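Local coordinates for NOL1/NOP2/sun family protein (Enterococcus faecium, PDB 3M4X) that probably methylates cytosines of ribosomal RNA at C5 with S-adenosylmethionine as methyl donor, as an RsmF-like enzyme with a PUA-like RNA-binding domain, at residues A[25-28]-A[29-33]; A[50-53]-A[54-57]; A[142-145]-A[146-150]; A[188-191]-A[192-195]. All coordinates share one frame; numbering follows the deposited sequence.

Interaction 1: residues A[25-28]-A[29-33]; sequences SDFF and SALEQ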
loop_
_atom_site.group_PDB
_atom_site.type_symbol
_atom_site.label_atom_id
_atom_site.label_comp_id
_atom_site.label_asym_id
_atom_site.label_seq_id
_atom_site.Cartn_x
_atom_site.Cartn_y
_atom_site.Cartn_z
ATOM N N SER A 25 16.651 2.700 -30.263
ATOM C CA SER A 25 15.527 2.592 -31.200
ATOM C C SER A 25 14.367 1.755 -30.693
ATOM O O SER A 25 13.206 2.165 -30.789
ATOM C CB SER A 25 15.992 2.045 -32.554
ATOM O OG SER A 25 16.873 2.957 -33.174
ATOM N N ASP A 26 14.669 0.571 -30.182
ATOM C CA ASP A 26 13.629 -0.284 -29.611
ATOM C C ASP A 26 12.961 0.419 -28.432
ATOM O O ASP A 26 11.755 0.322 -28.241
ATOM C CB ASP A 26 14.221 -1.631 -29.195
ATOM C CG ASP A 26 15.078 -2.240 -30.291
ATOM O OD1 ASP A 26 14.562 -3.077 -31.061
ATOM O OD2 ASP A 26 16.267 -1.856 -30.401
ATOM N N PHE A 27 13.760 1.164 -27.678
ATOM C CA PHE A 27 13.299 1.877 -26.495
ATOM C C PHE A 27 12.281 2.953 -26.840
ATOM O O PHE A 27 11.205 3.008 -26.236
ATOM C CB PHE A 27 14.506 2.473 -25.756
ATOM C CG PHE A 27 14.152 3.316 -24.566
ATOM C CD1 PHE A 27 13.390 2.797 -23.525
ATOM C CD2 PHE A 27 14.628 4.621 -24.461
ATOM C CE1 PHE A 27 13.081 3.571 -22.419
ATOM C CE2 PHE A 27 14.331 5.406 -23.354
ATOM C CZ PHE A 27 13.550 4.878 -22.332
ATOM N N PHE A 28 12.615 3.803 -27.807
ATOM C CA PHE A 28 11.714 4.872 -28.238
ATOM C C PHE A 28 10.490 4.273 -28.891
ATOM O O PHE A 28 9.380 4.785 -28.744
ATOM C CB PHE A 28 12.386 5.804 -29.251
ATOM C CG PHE A 28 13.621 6.492 -28.733
ATOM C CD1 PHE A 28 14.735 6.647 -29.547
ATOM C CD2 PHE A 28 13.667 6.989 -27.437
ATOM C CE1 PHE A 28 15.892 7.288 -29.073
ATOM C CE2 PHE A 28 14.817 7.632 -26.954
ATOM C CZ PHE A 28 15.933 7.781 -27.777
ATOM N N SER A 29 10.709 3.191 -29.631
ATOM C CA SER A 29 9.643 2.503 -30.353
ATOM C C SER A 29 8.656 1.875 -29.355
ATOM O O SER A 29 7.447 1.823 -29.601
ATOM C CB SER A 29 10.261 1.462 -31.293
ATOM O OG SER A 29 9.308 0.584 -31.839
ATOM N N ALA A 30 9.171 1.430 -28.207
ATOM C CA ALA A 30 8.305 0.920 -27.157
ATOM C C ALA A 30 7.532 2.082 -26.575
ATOM O O ALA A 30 6.338 1.983 -26.340
ATOM C CB ALA A 30 9.112 0.229 -26.077
ATOM N N LEU A 31 8.219 3.198 -26.382
ATOM C CA LEU A 31 7.631 4.367 -25.743
ATOM C C LEU A 31 6.508 4.975 -26.577
ATOM O O LEU A 31 5.485 5.398 -26.037
ATOM C CB LEU A 31 8.714 5.418 -25.457
ATOM C CG LEU A 31 9.255 5.634 -24.031
ATOM C CD1 LEU A 31 9.110 4.411 -23.120
ATOM C CD2 LEU A 31 10.700 6.118 -24.070
ATOM N N GLU A 32 6.684 5.000 -27.897
ATOM C CA GLU A 32 5.714 5.666 -28.767
ATOM C C GLU A 32 4.650 4.763 -29.383
ATOM O O GLU A 32 3.581 5.237 -29.769
ATOM C CB GLU A 32 6.437 6.446 -29.877
ATOM C CG GLU A 32 7.398 5.605 -30.690
ATOM C CD GLU A 32 8.153 6.419 -31.723
ATOM O OE1 GLU A 32 9.197 7.025 -31.368
ATOM O OE2 GLU A 32 7.685 6.448 -32.889
ATOM N N GLN A 33 4.923 3.470 -29.499
ATOM C CA GLN A 33 3.929 2.584 -30.115
ATOM C C GLN A 33 3.371 1.521 -29.167
ATOM O O GLN A 33 2.374 0.872 -29.477
ATOM C CB GLN A 33 4.488 1.918 -31.373
ATOM C CG GLN A 33 4.700 2.868 -32.547
ATOM C CD GLN A 33 3.395 3.420 -33.092
ATOM O OE1 GLN A 33 2.323 2.840 -32.893
ATOM N NE2 GLN A 33 3.481 4.552 -33.781
#

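Interaction 2: residues A[50-53]-A[54-57]; sequences LDMV and QTYH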
loop_
_atom_site.group_PDB
_atom_site.type_symbol
_atom_site.label_atom_id
_atom_site.label_comp_id
_atom_site.label_asym_id
_atom_site.label_seq_id
_atom_site.Cartn_x
_atom_site.Cartn_y
_atom_site.Cartn_z
ATOM N N LEU A 50 -8.369 -15.386 -3.089
ATOM C CA LEU A 50 -8.111 -15.825 -4.453
ATOM C C LEU A 50 -9.329 -16.519 -5.052
ATOM O O LEU A 50 -9.694 -16.260 -6.198
ATOM C CB LEU A 50 -6.888 -16.746 -4.505
ATOM C CG LEU A 50 -6.598 -17.474 -5.821
ATOM C CD1 LEU A 50 -6.213 -16.520 -7.000
ATOM C CD2 LEU A 50 -5.491 -18.494 -5.570
ATOM N N ASP A 51 -9.952 -17.407 -4.283
ATOM C CA ASP A 51 -11.122 -18.127 -4.781
ATOM C C ASP A 51 -12.188 -17.139 -5.239
ATOM O O ASP A 51 -12.804 -17.313 -6.291
ATOM C CB ASP A 51 -11.699 -19.067 -3.716
ATOM C CG ASP A 51 -12.946 -19.809 -4.205
ATOM O OD1 ASP A 51 -13.216 -19.796 -5.420
ATOM O OD2 ASP A 51 -13.662 -20.409 -3.379
HETATM N N MSE A 52 -12.409 -16.100 -4.447
HETATM C CA MSE A 52 -13.427 -15.116 -4.787
HETATM C C MSE A 52 -13.103 -14.371 -6.083
HETATM O O MSE A 52 -13.994 -14.033 -6.853
HETATM C CB MSE A 52 -13.635 -14.144 -3.626
HETATM C CG MSE A 52 -14.348 -14.777 -2.420
HETATM SE SE MSE A 52 -16.184 -15.451 -2.811
HETATM C CE MSE A 52 -15.763 -17.299 -3.262
ATOM N N VAL A 53 -11.821 -14.105 -6.319
ATOM C CA VAL A 53 -11.409 -13.456 -7.554
ATOM C C VAL A 53 -11.544 -14.390 -8.763
ATOM O O VAL A 53 -11.943 -13.965 -9.851
ATOM C CB VAL A 53 -9.970 -12.914 -7.455
ATOM C CG1 VAL A 53 -9.442 -12.525 -8.848
ATOM C CG2 VAL A 53 -9.921 -11.727 -6.493
ATOM N N GLN A 54 -11.230 -15.666 -8.567
ATOM C CA GLN A 54 -11.299 -16.635 -9.652
ATOM C C GLN A 54 -12.742 -16.821 -10.095
ATOM O O GLN A 54 -13.034 -16.993 -11.283
ATOM C CB GLN A 54 -10.684 -17.966 -9.214
ATOM C CG GLN A 54 -9.133 -17.967 -9.259
ATOM C CD GLN A 54 -8.525 -19.181 -8.578
ATOM O OE1 GLN A 54 -9.176 -19.859 -7.777
ATOM N NE2 GLN A 54 -7.276 -19.467 -8.898
ATOM N N THR A 55 -13.641 -16.755 -9.124
ATOM C CA THR A 55 -15.057 -16.979 -9.352
ATOM C C THR A 55 -15.762 -15.781 -9.984
ATOM O O THR A 55 -16.408 -15.928 -11.016
ATOM C CB THR A 55 -15.736 -17.351 -8.048
ATOM O OG1 THR A 55 -15.113 -18.531 -7.534
ATOM C CG2 THR A 55 -17.217 -17.618 -8.274
ATOM N N TYR A 56 -15.599 -14.595 -9.398
ATOM C CA TYR A 56 -16.350 -13.415 -9.825
ATOM C C TYR A 56 -15.629 -12.458 -10.771
ATOM O O TYR A 56 -16.245 -11.546 -11.342
ATOM C CB TYR A 56 -16.900 -12.691 -8.604
ATOM C CG TYR A 56 -17.806 -13.614 -7.826
ATOM C CD1 TYR A 56 -17.400 -14.152 -6.617
ATOM C CD2 TYR A 56 -19.043 -14.012 -8.351
ATOM C CE1 TYR A 56 -18.213 -15.020 -5.905
ATOM C CE2 TYR A 56 -19.872 -14.894 -7.651
ATOM C CZ TYR A 56 -19.449 -15.390 -6.427
ATOM O OH TYR A 56 -20.239 -16.252 -5.710
ATOM N N HIS A 57 -14.327 -12.670 -10.941
ATOM C CA HIS A 57 -13.572 -11.968 -11.967
ATOM C C HIS A 57 -13.372 -12.934 -13.147
ATOM O O HIS A 57 -13.994 -12.773 -14.195
ATOM C CB HIS A 57 -12.219 -11.490 -11.419
ATOM C CG HIS A 57 -11.632 -10.330 -12.170
ATOM N ND1 HIS A 57 -11.307 -10.394 -13.508
ATOM C CD2 HIS A 57 -11.305 -9.081 -11.763
ATOM C CE1 HIS A 57 -10.819 -9.231 -13.897
ATOM N NE2 HIS A 57 -10.802 -8.417 -12.859
HETATM O O HOH W 1 -11.893 -20.581 -7.364
#

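Interaction 3: residues A[142-145]-A[146-150]; sequences RAKI and LSENI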
loop_
_atom_site.group_PDB
_atom_site.type_symbol
_atom_site.label_atom_id
_atom_site.label_comp_id
_atom_site.label_asym_id
_atom_site.label_seq_id
_atom_site.Cartn_x
_atom_site.Cartn_y
_atom_site.Cartn_z
ATOM N N ARG A 142 -3.809 13.209 -0.548
ATOM C CA ARG A 142 -3.450 11.864 -0.955
ATOM C C ARG A 142 -3.432 10.916 0.245
ATOM O O ARG A 142 -3.731 9.736 0.113
ATOM C CB ARG A 142 -2.112 11.869 -1.705
ATOM C CG ARG A 142 -2.227 12.501 -3.096
ATOM C CD ARG A 142 -0.895 12.570 -3.824
ATOM N NE ARG A 142 -0.984 13.460 -4.978
ATOM C CZ ARG A 142 0.065 13.979 -5.618
ATOM N NH1 ARG A 142 1.304 13.702 -5.217
ATOM N NH2 ARG A 142 -0.124 14.783 -6.658
ATOM N N ALA A 143 -3.091 11.439 1.417
ATOM C CA ALA A 143 -3.059 10.608 2.612
ATOM C C ALA A 143 -4.457 10.051 2.896
ATOM O O ALA A 143 -4.607 8.895 3.314
ATOM C CB ALA A 143 -2.525 11.396 3.804
ATOM N N LYS A 144 -5.471 10.877 2.645
ATOM C CA LYS A 144 -6.862 10.488 2.851
ATOM C C LYS A 144 -7.205 9.290 1.970
ATOM O O LYS A 144 -7.824 8.319 2.427
ATOM C CB LYS A 144 -7.788 11.671 2.545
ATOM C CG LYS A 144 -9.251 11.482 2.938
ATOM C CD LYS A 144 -9.476 11.689 4.434
ATOM C CE LYS A 144 -10.973 11.709 4.770
ATOM N NZ LYS A 144 -11.269 11.927 6.224
ATOM N N ILE A 145 -6.784 9.374 0.707
ATOM C CA ILE A 145 -6.956 8.318 -0.280
ATOM C C ILE A 145 -6.216 7.081 0.175
ATOM O O ILE A 145 -6.745 5.973 0.131
ATOM C CB ILE A 145 -6.392 8.742 -1.655
ATOM C CG1 ILE A 145 -7.003 10.071 -2.093
ATOM C CG2 ILE A 145 -6.652 7.673 -2.721
ATOM C CD1 ILE A 145 -8.504 10.037 -2.152
ATOM N N LEU A 146 -4.981 7.277 0.614
ATOM C CA LEU A 146 -4.179 6.184 1.118
ATOM C C LEU A 146 -4.849 5.507 2.317
ATOM O O LEU A 146 -4.944 4.280 2.399
ATOM C CB LEU A 146 -2.803 6.714 1.503
ATOM C CG LEU A 146 -1.938 5.750 2.294
ATOM C CD1 LEU A 146 -1.702 4.501 1.453
ATOM C CD2 LEU A 146 -0.637 6.437 2.657
ATOM N N SER A 147 -5.313 6.317 3.251
ATOM C CA SER A 147 -6.010 5.808 4.426
ATOM C C SER A 147 -7.254 4.996 4.024
ATOM O O SER A 147 -7.509 3.924 4.562
ATOM C CB SER A 147 -6.377 6.969 5.361
ATOM O OG SER A 147 -7.199 6.533 6.426
ATOM N N GLU A 148 -8.007 5.487 3.052
ATOM C CA GLU A 148 -9.201 4.760 2.629
ATOM C C GLU A 148 -8.894 3.437 1.928
ATOM O O GLU A 148 -9.648 2.471 2.075
ATOM C CB GLU A 148 -10.134 5.658 1.816
ATOM C CG GLU A 148 -10.811 6.692 2.716
ATOM C CD GLU A 148 -11.564 7.767 1.958
ATOM O OE1 GLU A 148 -11.810 7.583 0.746
ATOM O OE2 GLU A 148 -11.916 8.793 2.585
ATOM N N ASN A 149 -7.774 3.368 1.210
ATOM C CA ASN A 149 -7.365 2.105 0.582
ATOM C C ASN A 149 -6.873 1.066 1.602
ATOM O O ASN A 149 -7.139 -0.124 1.458
ATOM C CB ASN A 149 -6.305 2.330 -0.504
ATOM C CG ASN A 149 -6.907 2.749 -1.846
ATOM O OD1 ASN A 149 -7.810 2.091 -2.385
ATOM N ND2 ASN A 149 -6.382 3.833 -2.408
ATOM N N ILE A 150 -6.144 1.516 2.620
ATOM C CA ILE A 150 -5.664 0.626 3.690
ATOM C C ILE A 150 -6.872 -0.035 4.377
ATOM O O ILE A 150 -6.945 -1.251 4.525
ATOM C CB ILE A 150 -4.762 1.400 4.721
ATOM C CG1 ILE A 150 -3.278 1.212 4.417
ATOM C CG2 ILE A 150 -4.942 0.877 6.124
ATOM C CD1 ILE A 150 -2.864 1.564 3.033
#

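Interaction 4: residues A[188-191]-A[192-195]; sequences EGMF and RKDP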
loop_
_atom_site.group_PDB
_atom_site.type_symbol
_atom_site.label_atom_id
_atom_site.label_comp_id
_atom_site.label_asym_id
_atom_site.label_seq_id
_atom_site.Cartn_x
_atom_site.Cartn_y
_atom_site.Cartn_z
ATOM N N GLU A 188 10.033 9.269 -16.162
ATOM C CA GLU A 188 10.186 8.872 -17.549
ATOM C C GLU A 188 9.541 7.519 -17.787
ATOM O O GLU A 188 9.299 7.128 -18.928
ATOM C CB GLU A 188 11.659 8.857 -17.941
ATOM C CG GLU A 188 12.368 10.147 -17.605
ATOM C CD GLU A 188 13.875 10.001 -17.652
ATOM O OE1 GLU A 188 14.351 8.859 -17.821
ATOM O OE2 GLU A 188 14.581 11.025 -17.526
ATOM N N GLY A 189 9.250 6.819 -16.696
ATOM C CA GLY A 189 8.537 5.555 -16.752
ATOM C C GLY A 189 7.046 5.784 -16.801
ATOM O O GLY A 189 6.267 4.838 -16.947
HETATM N N MSE A 190 6.641 7.048 -16.690
HETATM C CA MSE A 190 5.224 7.410 -16.745
HETATM C C MSE A 190 4.840 8.059 -18.086
HETATM O O MSE A 190 3.693 8.475 -18.273
HETATM C CB MSE A 190 4.858 8.353 -15.591
HETATM C CG MSE A 190 4.963 7.744 -14.188
HETATM SE SE MSE A 190 3.790 6.182 -13.910
HETATM C CE MSE A 190 5.140 4.765 -14.038
ATOM N N PHE A 191 5.792 8.139 -19.012
ATOM C CA PHE A 191 5.540 8.752 -20.325
ATOM C C PHE A 191 4.352 8.142 -21.103
ATOM O O PHE A 191 3.488 8.874 -21.599
ATOM C CB PHE A 191 6.802 8.719 -21.190
ATOM C CG PHE A 191 7.805 9.782 -20.850
ATOM C CD1 PHE A 191 7.608 10.630 -19.772
ATOM C CD2 PHE A 191 8.956 9.925 -21.607
ATOM C CE1 PHE A 191 8.540 11.612 -19.454
ATOM C CE2 PHE A 191 9.888 10.902 -21.295
ATOM C CZ PHE A 191 9.677 11.745 -20.216
ATOM N N ARG A 192 4.331 6.815 -21.228
ATOM C CA ARG A 192 3.236 6.121 -21.901
ATOM C C ARG A 192 1.909 6.344 -21.185
ATOM O O ARG A 192 0.884 6.598 -21.816
ATOM C CB ARG A 192 3.501 4.615 -21.962
ATOM C CG ARG A 192 4.538 4.172 -22.979
ATOM C CD ARG A 192 4.206 2.785 -23.547
ATOM N NE ARG A 192 4.345 1.692 -22.577
ATOM C CZ ARG A 192 4.993 0.557 -22.834
ATOM N NH1 ARG A 192 5.564 0.372 -24.028
ATOM N NH2 ARG A 192 5.082 -0.394 -21.908
ATOM N N LYS A 193 1.940 6.246 -19.860
ATOM C CA LYS A 193 0.729 6.262 -19.041
ATOM C C LYS A 193 0.172 7.671 -18.843
ATOM O O LYS A 193 -1.022 7.900 -19.018
ATOM C CB LYS A 193 0.999 5.600 -17.683
ATOM C CG LYS A 193 -0.229 4.989 -17.021
ATOM C CD LYS A 193 0.101 4.396 -15.643
ATOM C CE LYS A 193 -1.073 3.595 -15.079
ATOM N NZ LYS A 193 -0.879 3.232 -13.648
ATOM N N ASP A 194 1.034 8.619 -18.487
ATOM C CA ASP A 194 0.573 9.981 -18.238
ATOM C C ASP A 194 1.238 11.009 -19.150
ATOM O O ASP A 194 2.374 11.403 -18.916
ATOM C CB ASP A 194 0.790 10.357 -16.774
ATOM C CG ASP A 194 0.283 11.743 -16.456
ATOM O OD1 ASP A 194 -0.338 12.366 -17.348
ATOM O OD2 ASP A 194 0.511 12.207 -15.318
ATOM N N PRO A 195 0.516 11.454 -20.188
ATOM C CA PRO A 195 1.010 12.438 -21.161
ATOM C C PRO A 195 1.407 13.777 -20.535
ATOM O O PRO A 195 2.136 14.549 -21.160
ATOM C CB PRO A 195 -0.180 12.621 -22.104
ATOM C CG PRO A 195 -0.936 11.328 -21.997
ATOM C CD PRO A 195 -0.804 10.922 -20.564
HETATM O O HOH W 2 7.082 5.811 -19.822
HETATM O O HOH W 3 3.928 4.691 -18.565
#

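Interaction 1: residues A[25-28]-A[29-33]
Ser25 opens the contact through its backbone: its carbonyl oxygen takes the N-H of Ser29, with Ser25 O and Ser29 N 2.9 Å apart, one turn further along helix 24-33. Asp26 repeats the pattern and receives the N-H of Ala30 at 2.8 Å between Ala30 N and Asp26 O. Phe27 adds a side-chain contact to the backbone bond. Its O accepts from Leu31 N at 3.0 Å, while its ring stands out from the helix, with CG opposite the backbone N (chi1 176°). Leu31 bends back along the helix, its chi1 of -104° and chi2 of 25° away from the usual staggered values, and so sets its CD2 methyl over one face of this ring. CD2 lies 3.8 Å from the ring centroid of Phe27 and is displaced toward the rim, closest to CZ at 3.6 Å; this is a CH-pi contact between residues i and i+4. Phe28 touches Leu8 and, on helix 10-20, Arg17.

The ring of Phe27 also meets Phe237 and Trp286 edge to face, and Phe12 of helix 10-20 touches both Phe27 and Leu31. The helix is amphipathic here. Serines, Asp26 and Glu32 occupy the exposed side, whereas Phe27 and Leu31 are buried as one apolar pair that packs helix 24-33 against Phe237 and Trp286 of the methyltransferase domain.

Interaction 2: residues A[50-53]-A[54-57]
Thr55 grips the carbonyl oxygen of Asp51 twice: its hydroxyl donates to Asp51 O at 2.9 Å from Thr55 OG1, and its backbone N-H reaches the same oxygen at 3.0 Å from Thr55 N. The two donors approach from opposite faces of the carbonyl plane. The hydroxyl can bend back along the helix because OG1 lies opposite the carbonyl carbon, beside the backbone N (chi1 -59°). A water also bridges the turn, donating to Asp51 OD1 and, at 2.8 Å, to Gln54 OE1. The Gln54 amide meanwhile runs across Leu50, with NE2 3.7 Å from Leu50 CD1.

Selenomethionine Met52 lies alongside Tyr56, and its SE meets the edge of the ring in the ring plane, 3.7 Å from CE1. This is a Met-aromatic contact, while Thr55 CG2 sits over the centre of one ring face. The last turn closes with His57 N donating to Val53 O at 2.9 Å.

Helix 49-56 belongs to the N-terminal domain. Leu50 and Val53 pack on Phe71 of strand 70-72, and Tyr56 and His57 touch Leu81 of helix 80-83. The Tyr56 hydroxyl reaches Asp431, between strands 426-430 and 433-441 of the PUA-like domain.

Interaction 3: residues A[142-145]-A[146-150]
Ile145, Leu146 and Lys144 carry this contact within helix 140-153, Leu146 on the buried side and the other two exposed. Ile145 has its side chain parallel to that of Asn149 one turn on. The CG2 branch of Ile145, opposite the backbone N and beside the carbonyl carbon, is the one that approaches Asn149, 3.9 Å from ND2. The backbone bond from Asn149 N to Ile145 O spans 3.0 Å.

Leu146 directs its N-H to the carbonyl of Arg142, with 2.8 Å between Leu146 N and Arg142 O in a nearly straight bond (164° at the hydrogen). Its CB rests 3.4 Å from Ala143 O, and that oxygen in turn receives the N-H of Ser147.

Lys144 and Glu148 cross each other on an exposed flank. Glu148 OE2 lies 3.8 Å from Lys144 CE, while Lys144 NZ and Glu148 OE2 stay 4.8 Å apart. The side chains thus touch without a salt bridge, and the opposite charges would probably attract only weakly across that gap. Their backbones are joined by Glu148 N donating to Lys144 O.

Helix 140-153 is the connection of a beta-alpha-beta unit between the parallel strands 132-136 and 158-161 of the Rossmann-like methyltransferase sheet. Leu146 packs on Ala114 and Glu137 in neighbouring loops, Ser147 OG is hydrogen-bonded to Arg369 of strand 367-370, and Asn149 OD1 is hydrogen-bonded to Arg152 further along the helix.

Interaction 4: residues A[188-191]-A[192-195]
Met190 and Asp194 are joined by a backbone hydrogen bond that closes a single turn, with Asp194 N 2.7 Å from Met190 O and an angle of 164° at the hydrogen. The donor lies nearly on the extension of the carbonyl bond. Two waters bridge across Met190: one takes the N-H of Arg192 and donates to Glu188 O, 2.7 Å away; the other accepts from Lys193 N and donates to Gly189 O, both at 2.8 Å.

Side chains meet across the turn only loosely. The selenium of selenomethionine Met190 lies 4.4 Å from CD of the extended Lys193 chain, while CB of Asp194 stands 3.8 Å from Met190 O. One face of the Phe191 ring lies against CA of Glu188, offset toward the rim. With its CG opposite the backbone N (chi1 -178°), Asp194 swings its carboxylate forward, and OD1 caps the N-H of Asn196.

The turn lies between strand 176-182 and helix 195-200, and Asp194, right before that helix, is its N-cap. Phe191 packs on Ala197 and Ile198 of the helix and meets Phe12 of helix 10-20 and Trp201 edge to face, while Arg192 forms a salt bridge with Glu293.

All four contacts are local and follow one another in series, so none encloses or crosses another. Interaction 1 closes turns of helix 24-33 and interaction 2 those of helix 49-56; both belong to the N-terminal domain, yet their centres are 36 Å apart. Interaction 3 lies on helix 140-153 of the methyltransferase domain, and interaction 4 closes the turn before helix 195-200 of the same domain, with centres 23 Å from each other. Only interactions 1 and 4 touch: Arg192 NH1 donates to Ala30 O at 2.9 Å, tying helix 24-33 to the catalytic domain, whereas interaction 2 faces the PUA-like domain.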